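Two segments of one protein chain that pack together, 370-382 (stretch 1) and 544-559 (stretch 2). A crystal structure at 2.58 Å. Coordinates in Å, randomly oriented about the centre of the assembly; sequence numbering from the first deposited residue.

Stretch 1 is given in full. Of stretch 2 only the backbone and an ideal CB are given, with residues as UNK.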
# COMPACT_ATOMS: atom_id res chain seq x y z
N ALA A 370 28.38 -6.52 -12.41
CA ALA A 370 28.33 -5.97 -11.03
C ALA A 370 26.85 -5.84 -10.52
O ALA A 370 25.86 -6.02 -11.27
CB ALA A 370 29.00 -4.60 -10.98
N LYS A 371 26.76 -5.54 -9.23
CA LYS A 371 25.53 -5.18 -8.56
C LYS A 371 24.94 -3.91 -9.14
O LYS A 371 25.67 -2.94 -9.34
CB LYS A 371 25.74 -5.11 -7.05
CG LYS A 371 25.80 -6.52 -6.50
CD LYS A 371 26.17 -6.63 -5.04
CE LYS A 371 26.46 -8.10 -4.75
NZ LYS A 371 26.13 -8.46 -3.33
N ARG A 372 23.65 -3.97 -9.51
CA ARG A 372 22.90 -2.83 -9.99
C ARG A 372 21.76 -2.67 -8.99
O ARG A 372 21.01 -3.61 -8.71
CB ARG A 372 22.39 -3.05 -11.41
CG ARG A 372 23.52 -3.08 -12.45
CD ARG A 372 23.51 -4.35 -13.28
NE ARG A 372 22.36 -4.39 -14.15
CZ ARG A 372 21.83 -5.49 -14.66
NH1 ARG A 372 22.35 -6.69 -14.42
NH2 ARG A 372 20.77 -5.39 -15.44
N TYR A 373 21.63 -1.47 -8.44
CA TYR A 373 20.73 -1.22 -7.33
C TYR A 373 19.39 -0.63 -7.74
O TYR A 373 19.31 0.21 -8.61
CB TYR A 373 21.43 -0.35 -6.28
CG TYR A 373 22.70 -0.97 -5.74
CD1 TYR A 373 23.88 -0.88 -6.45
CD2 TYR A 373 22.71 -1.66 -4.55
CE1 TYR A 373 25.04 -1.45 -5.98
CE2 TYR A 373 23.87 -2.23 -4.07
CZ TYR A 373 25.03 -2.12 -4.79
OH TYR A 373 26.19 -2.69 -4.33
N ARG A 374 18.33 -1.12 -7.11
CA ARG A 374 16.97 -0.75 -7.45
C ARG A 374 16.18 -0.38 -6.21
O ARG A 374 16.42 -0.90 -5.14
CB ARG A 374 16.29 -1.93 -8.14
CG ARG A 374 16.51 -3.25 -7.42
CD ARG A 374 15.96 -4.41 -8.19
NE ARG A 374 14.66 -4.11 -8.78
CZ ARG A 374 13.88 -5.00 -9.36
NH1 ARG A 374 14.26 -6.26 -9.42
NH2 ARG A 374 12.73 -4.64 -9.87
N SER A 375 15.24 0.53 -6.36
CA SER A 375 14.35 0.93 -5.29
C SER A 375 13.11 1.60 -5.86
O SER A 375 13.05 1.87 -7.04
CB SER A 375 15.06 1.85 -4.29
OG SER A 375 14.93 3.21 -4.66
N SER A 376 12.13 1.84 -5.01
CA SER A 376 11.03 2.72 -5.35
C SER A 376 11.57 4.14 -5.42
O SER A 376 12.56 4.47 -4.79
CB SER A 376 9.93 2.64 -4.30
OG SER A 376 9.35 1.36 -4.29
N HIS A 377 10.92 4.98 -6.21
CA HIS A 377 11.39 6.32 -6.45
C HIS A 377 11.81 6.94 -5.12
O HIS A 377 11.18 6.70 -4.17
CB HIS A 377 10.29 7.18 -7.11
CG HIS A 377 10.84 8.37 -7.84
ND1 HIS A 377 11.03 9.58 -7.24
CD2 HIS A 377 11.31 8.49 -9.10
CE1 HIS A 377 11.55 10.42 -8.11
NE2 HIS A 377 11.72 9.79 -9.25
N ILE A 378 12.87 7.71 -5.08
CA ILE A 378 13.37 8.29 -3.79
C ILE A 378 12.37 9.25 -3.13
O ILE A 378 12.40 9.43 -1.92
CB ILE A 378 14.72 9.03 -3.97
CG1 ILE A 378 14.66 10.04 -5.13
CG2 ILE A 378 15.86 8.06 -4.24
CD1 ILE A 378 15.71 11.11 -5.01
N ALA A 379 11.49 9.84 -3.92
CA ALA A 379 10.50 10.76 -3.39
C ALA A 379 9.22 10.01 -3.16
O ALA A 379 8.95 8.99 -3.82
CB ALA A 379 10.26 11.89 -4.37
N THR A 380 8.40 10.48 -2.22
CA THR A 380 7.21 9.71 -1.87
C THR A 380 5.91 10.30 -2.42
O THR A 380 5.55 11.40 -2.10
CB THR A 380 7.12 9.45 -0.35
OG1 THR A 380 5.84 8.93 -0.05
CG2 THR A 380 7.38 10.73 0.43
N ARG A 381 5.24 9.55 -3.28
CA ARG A 381 3.89 9.90 -3.73
C ARG A 381 2.86 9.99 -2.58
O ARG A 381 1.82 10.62 -2.73
CB ARG A 381 3.39 8.87 -4.77
CG ARG A 381 3.11 7.50 -4.17
CD ARG A 381 2.46 6.55 -5.17
NE ARG A 381 1.24 7.12 -5.72
CZ ARG A 381 0.73 6.85 -6.94
NH1 ARG A 381 1.32 6.00 -7.81
NH2 ARG A 381 -0.39 7.49 -7.31
N ASP A 382 3.14 9.35 -1.46
CA ASP A 382 2.23 9.34 -0.34
C ASP A 382 2.29 10.64 0.50
O ASP A 382 1.40 10.92 1.33
CB ASP A 382 2.50 8.12 0.58
CG ASP A 382 2.11 6.76 -0.06
OD1 ASP A 382 1.54 6.72 -1.18
OD2 ASP A 382 2.37 5.71 0.59
N UNK A 544 31.28 2.85 -12.42
CA UNK A 544 30.51 3.73 -11.54
C UNK A 544 29.39 2.96 -10.82
O UNK A 544 29.24 1.73 -10.97
CB UNK A 544 29.92 4.89 -12.34
N UNK A 545 28.62 3.71 -10.03
CA UNK A 545 27.53 3.15 -9.26
C UNK A 545 26.23 3.19 -10.06
O UNK A 545 25.78 4.26 -10.49
CB UNK A 545 27.37 3.90 -7.94
N UNK A 546 25.64 2.02 -10.24
CA UNK A 546 24.40 1.84 -11.03
C UNK A 546 23.16 1.84 -10.15
O UNK A 546 22.96 0.94 -9.37
CB UNK A 546 24.46 0.53 -11.82
N UNK A 547 22.36 2.89 -10.24
CA UNK A 547 21.10 2.97 -9.51
C UNK A 547 20.00 3.48 -10.42
O UNK A 547 20.24 4.36 -11.29
CB UNK A 547 21.24 3.87 -8.28
N UNK A 548 18.80 2.96 -10.21
CA UNK A 548 17.63 3.49 -10.90
C UNK A 548 16.33 3.08 -10.26
O UNK A 548 16.30 2.23 -9.36
CB UNK A 548 17.64 3.04 -12.36
N UNK A 549 15.25 3.74 -10.68
CA UNK A 549 13.93 3.40 -10.25
C UNK A 549 12.92 3.79 -11.30
O UNK A 549 13.19 4.63 -12.16
CB UNK A 549 13.61 4.07 -8.91
N UNK A 550 11.77 3.14 -11.25
CA UNK A 550 10.55 3.65 -11.81
C UNK A 550 9.75 4.12 -10.60
O UNK A 550 10.32 4.26 -9.56
CB UNK A 550 9.81 2.61 -12.65
N UNK A 551 8.46 4.40 -10.71
CA UNK A 551 7.75 4.93 -9.55
C UNK A 551 7.76 3.91 -8.39
O UNK A 551 7.97 4.27 -7.24
CB UNK A 551 6.31 5.29 -9.93
N UNK A 552 7.47 2.66 -8.70
CA UNK A 552 7.40 1.62 -7.70
C UNK A 552 8.65 0.75 -7.63
O UNK A 552 8.84 0.02 -6.67
CB UNK A 552 6.18 0.74 -7.97
N UNK A 553 9.45 0.77 -8.68
CA UNK A 553 10.65 -0.03 -8.74
C UNK A 553 10.40 -1.47 -9.12
O UNK A 553 11.33 -2.27 -9.13
CB UNK A 553 11.37 0.02 -7.39
N UNK A 554 9.16 -1.83 -9.43
CA UNK A 554 8.89 -3.20 -9.83
C UNK A 554 8.47 -3.36 -11.28
O UNK A 554 8.32 -4.48 -11.75
CB UNK A 554 7.80 -3.78 -8.93
N UNK A 555 8.27 -2.27 -11.99
CA UNK A 555 7.67 -2.37 -13.31
C UNK A 555 8.56 -1.98 -14.47
O UNK A 555 9.15 -2.83 -15.10
CB UNK A 555 6.41 -1.50 -13.35
N UNK A 556 8.68 -0.69 -14.74
CA UNK A 556 9.54 -0.25 -15.82
C UNK A 556 10.97 -0.65 -15.50
O UNK A 556 11.73 -1.04 -16.38
CB UNK A 556 9.43 1.26 -16.04
N UNK A 557 11.33 -0.55 -14.23
CA UNK A 557 12.64 -0.92 -13.76
C UNK A 557 12.94 -2.39 -13.98
O UNK A 557 14.05 -2.76 -14.32
CB UNK A 557 12.78 -0.58 -12.28
N UNK A 558 11.94 -3.23 -13.77
CA UNK A 558 12.09 -4.66 -14.01
C UNK A 558 12.35 -4.92 -15.48
O UNK A 558 13.13 -5.78 -15.83
CB UNK A 558 10.85 -5.42 -13.55
N UNK A 559 11.68 -4.17 -16.34
CA UNK A 559 11.88 -4.29 -17.77
C UNK A 559 13.28 -3.88 -18.21
O UNK A 559 13.87 -4.51 -19.07
CB UNK A 559 10.84 -3.44 -18.51

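Stretch 2 enters beside the strand of stretch 1 and runs parallel to it. Position 544 has nothing of stretch 1 within reach of its CB, so the view restricts little; it is Gly 544, which touches nothing across the gap.

At 545 the CB points sideways, yet a long side chain could swing to the ring of Tyr 373, so an aromatic or a long aliphatic would suit. His 545 takes the t rotamer and brings CE1 to 3.3 Å from Tyr 373 CD1, the two rings meeting obliquely.

The CB of 546 lies 3.8 Å from Arg 372 CG, leaving space for something small. Ser 546 fits: its OG sits 3.3 Å from Arg 372 CG and accepts a hydrogen bond from a water that also donates to Tyr 373 O. Tyr 373 N donates to Ser 546 O at 2.9 Å.

Position 547 pairs with Tyr 373, and both side chains leave the sheet on the same face. Ser 375 OG offers a polar end point and Ile 378 an apolar flank, so a long side chain with a polar tip is attractive, though a shorter apolar one could also cover Tyr 373 CB. Tyr 547 does both: CD1 packs 4.2 Å from Tyr 373 CB, and OH forms a very short hydrogen bond, 2.4 Å, with Ser 375 OG.

Position 548 is on the face that carries Arg 374. Its ideal CB comes no closer than 5.0 Å to Tyr 373 O, so stretch 1 alone would admit a small residue. It is Gly 548, whose N donates to Tyr 373 O at 3.2 Å.

At 549 the CB points toward stretch 1 and crowds Ser 375 O, favouring glycine, alanine or serine. In Ser 549 CB remains tight, 3.0 Å from Ser 375 O, while OG shares a water with Tyr 547 OH and Ile 378 N.

The CB of 550 points away, so stretch 1 does not restrict the choice; it is Cys 550. At 551 the CB also points away, but His 377 and Arg 381 lie near enough for a modest aliphatic to touch. Val 551 brings CG1 to 4.3 Å from Arg 381 NH1, and its O accepts from His 377 N at 3.2 Å.

Position 552 points away, and a small polar residue would do. The O of Ser 552 accepts from Ser 376 OG at 2.8 Å, while its OG accepts from the backbone N of 554.

Position 553 has a positive phi, and an ideal CB would fall 2.5 Å from Ser 375 O, a clash. Both point to glycine. The backbone O of Gly 553 accepts a hydrogen bond from Arg 374 NH2 at 2.9 Å.

At 554 and 555 the CB points away, so polar or charged residues are acceptable; Lys 554 and Asp 555 form a salt bridge. A helix follows. Positions 556 and 559, out of reach, are unconstrained by stretch 1; they are Arg 556 and Ile 559. At 557 the CB points toward stretch 1, where a long chain can lie along Arg 374; Lys 557 places CE 4.2 Å from Arg 374 CB. At 558 the ideal CB is already 4.2 Å from Arg 374 NH2, so a small residue suits; it is Ala 558.

Stretch 2, residues 544-559: GHSYGSCVSGKDRKAI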
# COMPACT_ATOMS: atom_id res chain seq x y z
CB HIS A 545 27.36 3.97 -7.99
CG HIS A 545 26.26 3.50 -7.10
ND1 HIS A 545 26.18 2.24 -6.59
CD2 HIS A 545 25.18 4.13 -6.63
CE1 HIS A 545 25.10 2.11 -5.83
NE2 HIS A 545 24.49 3.26 -5.82
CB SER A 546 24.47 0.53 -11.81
OG SER A 546 23.20 0.19 -12.28
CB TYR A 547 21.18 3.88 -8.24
CG TYR A 547 19.80 4.13 -7.63
CD1 TYR A 547 19.14 3.13 -6.87
CD2 TYR A 547 19.12 5.30 -7.89
CE1 TYR A 547 17.86 3.33 -6.34
CE2 TYR A 547 17.86 5.51 -7.39
CZ TYR A 547 17.21 4.52 -6.61
OH TYR A 547 15.92 4.74 -6.15
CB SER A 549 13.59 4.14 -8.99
OG SER A 549 13.45 5.50 -9.28
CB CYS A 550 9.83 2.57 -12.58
SG CYS A 550 9.54 1.05 -11.64
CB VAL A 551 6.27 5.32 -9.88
CG1 VAL A 551 5.51 5.67 -8.62
CG2 VAL A 551 6.22 6.49 -10.85
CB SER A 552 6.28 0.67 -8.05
OG SER A 552 6.61 -0.02 -9.25
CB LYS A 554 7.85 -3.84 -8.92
CG LYS A 554 6.81 -2.89 -8.39
CD LYS A 554 5.70 -3.66 -7.69
CE LYS A 554 4.40 -2.88 -7.70
NZ LYS A 554 3.64 -3.07 -8.95
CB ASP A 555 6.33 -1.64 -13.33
CG ASP A 555 5.35 -2.22 -12.34
OD1 ASP A 555 5.17 -3.44 -12.35
OD2 ASP A 555 4.77 -1.47 -11.55
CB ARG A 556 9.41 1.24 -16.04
CG ARG A 556 8.26 1.59 -16.95
CD ARG A 556 8.26 3.05 -17.35
NE ARG A 556 9.29 3.33 -18.32
CZ ARG A 556 9.56 4.54 -18.79
NH1 ARG A 556 8.86 5.57 -18.38
NH2 ARG A 556 10.52 4.70 -19.67
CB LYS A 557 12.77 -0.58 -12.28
CG LYS A 557 14.16 -0.78 -11.72
CD LYS A 557 15.17 0.07 -12.45
CE LYS A 557 16.58 -0.26 -12.00
NZ LYS A 557 17.58 0.40 -12.87
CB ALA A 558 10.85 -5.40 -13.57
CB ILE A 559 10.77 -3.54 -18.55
CG1 ILE A 559 9.47 -4.32 -18.45
CG2 ILE A 559 11.13 -3.37 -20.01
CD1 ILE A 559 8.25 -3.47 -18.66
O HOH W 1 26.95 -0.40 -9.54
O HOH W 2 20.47 0.40 -11.52
O HOH W 3 9.87 -6.47 -10.36
O HOH W 4 13.34 -2.01 -6.99
O HOH W 5 14.68 6.90 -7.38
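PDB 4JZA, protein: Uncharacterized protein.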